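Local coordinates for DNA sulfur modification protein DndE (Escherichia coli, PDB 4LRV) that probably binds DNA and takes part in its phosphorothioation, the replacement of a non-bridging phosphate oxygen by sulfur, at residues M7-T13 against W94-E99. Residues are numbered along the deposited sequence; the frame is centred on the assembly and turned at random.
Sequences MALSRQT and WAAHVE
Leu9 CD2 lies over one face of the Trp94 indole, 3.5 Å from Trp94 CZ3, with Val98 CG2 of its own helix nearer the rim on that face. Beyond the opposite face, at a distance, SE of Met7, a selenomethionine, stands 4.7 Å from the centroid of the Trp94 six-membered ring, 21° off its normal, while Ala8 O sits at the edge, near the ring plane. Met7 CG comes in obliquely, 3.3 Å from Trp94 CZ3; from there the unbranched chain, bent at chi2 (-111°) and chi3 (81°), carries the polarisable SE out over the ring. The same Leu9 CD2 also meets Ala95 CB at 3.8 Å, while CD1 meets Val98 CG1; alanine's short side chain lets the leucine come close. Thr13 serves both surroundings: its methyl CG2 packs on Val98 CG1 (3.9 Å), and OG1 lies 3.2 Å from Glu99 CB and bonds to a water that also binds Ser10 N and, weakly, Ala95 O. At the margin Gln12 OE1 and Glu99 OE2, both acceptors, are 2.8 Å apart; Lys53 donates to the former and forms a weak, long ion pair with the latter, which would ease their proximity. Ser10 OG accepts from Thr13 N (3.2 Å). This is an N-capped helix start docked on helix 87-103, beside a Met-aromatic contact in the hydrophobic core.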
loop_
_atom_site.group_PDB
_atom_site.type_symbol
_atom_site.label_atom_id
_atom_site.label_comp_id
_atom_site.label_asym_id
_atom_site.label_seq_id
_atom_site.Cartn_x
_atom_site.Cartn_y
_atom_site.Cartn_z
HETATM N N MSE A 7 12.189 21.466 0.999
HETATM C CA MSE A 7 11.599 22.484 1.859
HETATM C C MSE A 7 11.263 21.943 3.224
HETATM O O MSE A 7 11.248 20.729 3.429
HETATM C CB MSE A 7 10.330 23.064 1.228
HETATM C CG MSE A 7 9.276 22.050 0.911
HETATM SE SE MSE A 7 9.045 21.800 -1.011
HETATM C CE MSE A 7 10.516 20.629 -1.329
ATOM N N ALA A 8 10.987 22.863 4.144
ATOM C CA ALA A 8 10.584 22.532 5.503
ATOM C C ALA A 8 9.229 23.161 5.842
ATOM O O ALA A 8 8.843 24.167 5.254
ATOM C CB ALA A 8 11.649 22.993 6.496
ATOM N N LEU A 9 8.508 22.548 6.779
ATOM C CA LEU A 9 7.310 23.146 7.356
ATOM C C LEU A 9 7.671 23.906 8.635
ATOM O O LEU A 9 8.837 23.992 9.005
ATOM C CB LEU A 9 6.268 22.062 7.650
ATOM C CG LEU A 9 5.659 21.473 6.380
ATOM C CD1 LEU A 9 4.767 20.294 6.683
ATOM C CD2 LEU A 9 4.883 22.538 5.625
ATOM N N SER A 10 6.681 24.472 9.310
ATOM C CA SER A 10 6.964 25.105 10.593
ATOM C C SER A 10 6.970 24.046 11.677
ATOM O O SER A 10 6.513 22.911 11.464
ATOM C CB SER A 10 5.967 26.216 10.911
ATOM O OG SER A 10 4.647 25.721 11.013
ATOM N N ARG A 11 7.509 24.413 12.833
ATOM C CA ARG A 11 7.511 23.534 13.980
ATOM C C ARG A 11 6.065 23.266 14.391
ATOM O O ARG A 11 5.662 22.103 14.556
ATOM C CB ARG A 11 8.315 24.160 15.124
ATOM C CG ARG A 11 8.274 23.386 16.431
ATOM C CD ARG A 11 9.096 22.114 16.364
ATOM N NE ARG A 11 9.082 21.430 17.649
ATOM C CZ ARG A 11 8.503 20.256 17.886
ATOM N NH1 ARG A 11 7.892 19.589 16.904
ATOM N NH2 ARG A 11 8.550 19.737 19.116
ATOM N N GLN A 12 5.285 24.338 14.512
ATOM C CA GLN A 12 3.873 24.241 14.865
ATOM C C GLN A 12 3.193 23.165 14.014
ATOM O O GLN A 12 2.548 22.256 14.557
ATOM C CB GLN A 12 3.183 25.601 14.692
ATOM C CG GLN A 12 1.691 25.612 15.020
ATOM C CD GLN A 12 1.051 26.994 14.843
ATOM O OE1 GLN A 12 0.647 27.372 13.742
ATOM N NE2 GLN A 12 0.953 27.750 15.938
ATOM N N THR A 13 3.363 23.256 12.692
ATOM C CA THR A 13 2.763 22.301 11.754
ATOM C C THR A 13 3.274 20.865 11.907
ATOM O O THR A 13 2.474 19.936 11.935
ATOM C CB THR A 13 2.968 22.748 10.298
ATOM O OG1 THR A 13 2.221 23.945 10.070
ATOM C CG2 THR A 13 2.512 21.655 9.301
ATOM N N TRP A 94 2.734 27.300 0.237
ATOM C CA TRP A 94 2.535 25.844 0.398
ATOM C C TRP A 94 2.456 25.468 1.881
ATOM O O TRP A 94 1.559 24.744 2.288
ATOM C CB TRP A 94 3.629 25.009 -0.322
ATOM C CG TRP A 94 3.634 23.535 0.104
ATOM C CD1 TRP A 94 2.732 22.586 -0.252
ATOM C CD2 TRP A 94 4.567 22.884 0.992
ATOM N NE1 TRP A 94 3.039 21.385 0.348
ATOM C CE2 TRP A 94 4.158 21.541 1.116
ATOM C CE3 TRP A 94 5.707 23.308 1.689
ATOM C CZ2 TRP A 94 4.845 20.614 1.908
ATOM C CZ3 TRP A 94 6.383 22.395 2.479
ATOM C CH2 TRP A 94 5.953 21.055 2.580
ATOM N N ALA A 95 3.391 25.975 2.679
ATOM C CA ALA A 95 3.406 25.725 4.124
ATOM C C ALA A 95 2.173 26.272 4.846
ATOM O O ALA A 95 1.577 25.585 5.670
ATOM C CB ALA A 95 4.681 26.280 4.752
ATOM N N ALA A 96 1.791 27.506 4.534
ATOM C CA ALA A 96 0.614 28.102 5.137
ATOM C C ALA A 96 -0.623 27.234 4.878
ATOM O O ALA A 96 -1.433 27.023 5.787
ATOM C CB ALA A 96 0.405 29.520 4.622
ATOM N N HIS A 97 -0.753 26.734 3.647
ATOM C CA HIS A 97 -1.830 25.832 3.290
ATOM C C HIS A 97 -1.784 24.497 4.028
ATOM O O HIS A 97 -2.823 23.959 4.390
ATOM C CB HIS A 97 -1.878 25.596 1.777
ATOM C CG HIS A 97 -2.745 26.571 1.048
ATOM N ND1 HIS A 97 -2.253 27.451 0.105
ATOM C CD2 HIS A 97 -4.069 26.828 1.153
ATOM C CE1 HIS A 97 -3.243 28.193 -0.355
ATOM N NE2 HIS A 97 -4.355 27.836 0.265
ATOM N N VAL A 98 -0.593 23.955 4.255
ATOM C CA VAL A 98 -0.505 22.705 5.010
ATOM C C VAL A 98 -0.967 22.942 6.447
ATOM O O VAL A 98 -1.761 22.162 6.986
ATOM C CB VAL A 98 0.895 22.051 4.933
ATOM C CG1 VAL A 98 0.944 20.812 5.796
ATOM C CG2 VAL A 98 1.206 21.666 3.503
ATOM N N GLU A 99 -0.511 24.050 7.032
ATOM C CA GLU A 99 -0.898 24.443 8.391
ATOM C C GLU A 99 -2.401 24.648 8.510
ATOM O O GLU A 99 -3.032 24.124 9.430
ATOM C CB GLU A 99 -0.160 25.719 8.814
ATOM C CG GLU A 99 -0.623 26.357 10.110
ATOM C CD GLU A 99 -0.149 27.811 10.249
ATOM O OE1 GLU A 99 0.379 28.378 9.252
ATOM O OE2 GLU A 99 -0.297 28.395 11.354
HETATM O O HOH W 1 3.708 25.283 8.315
#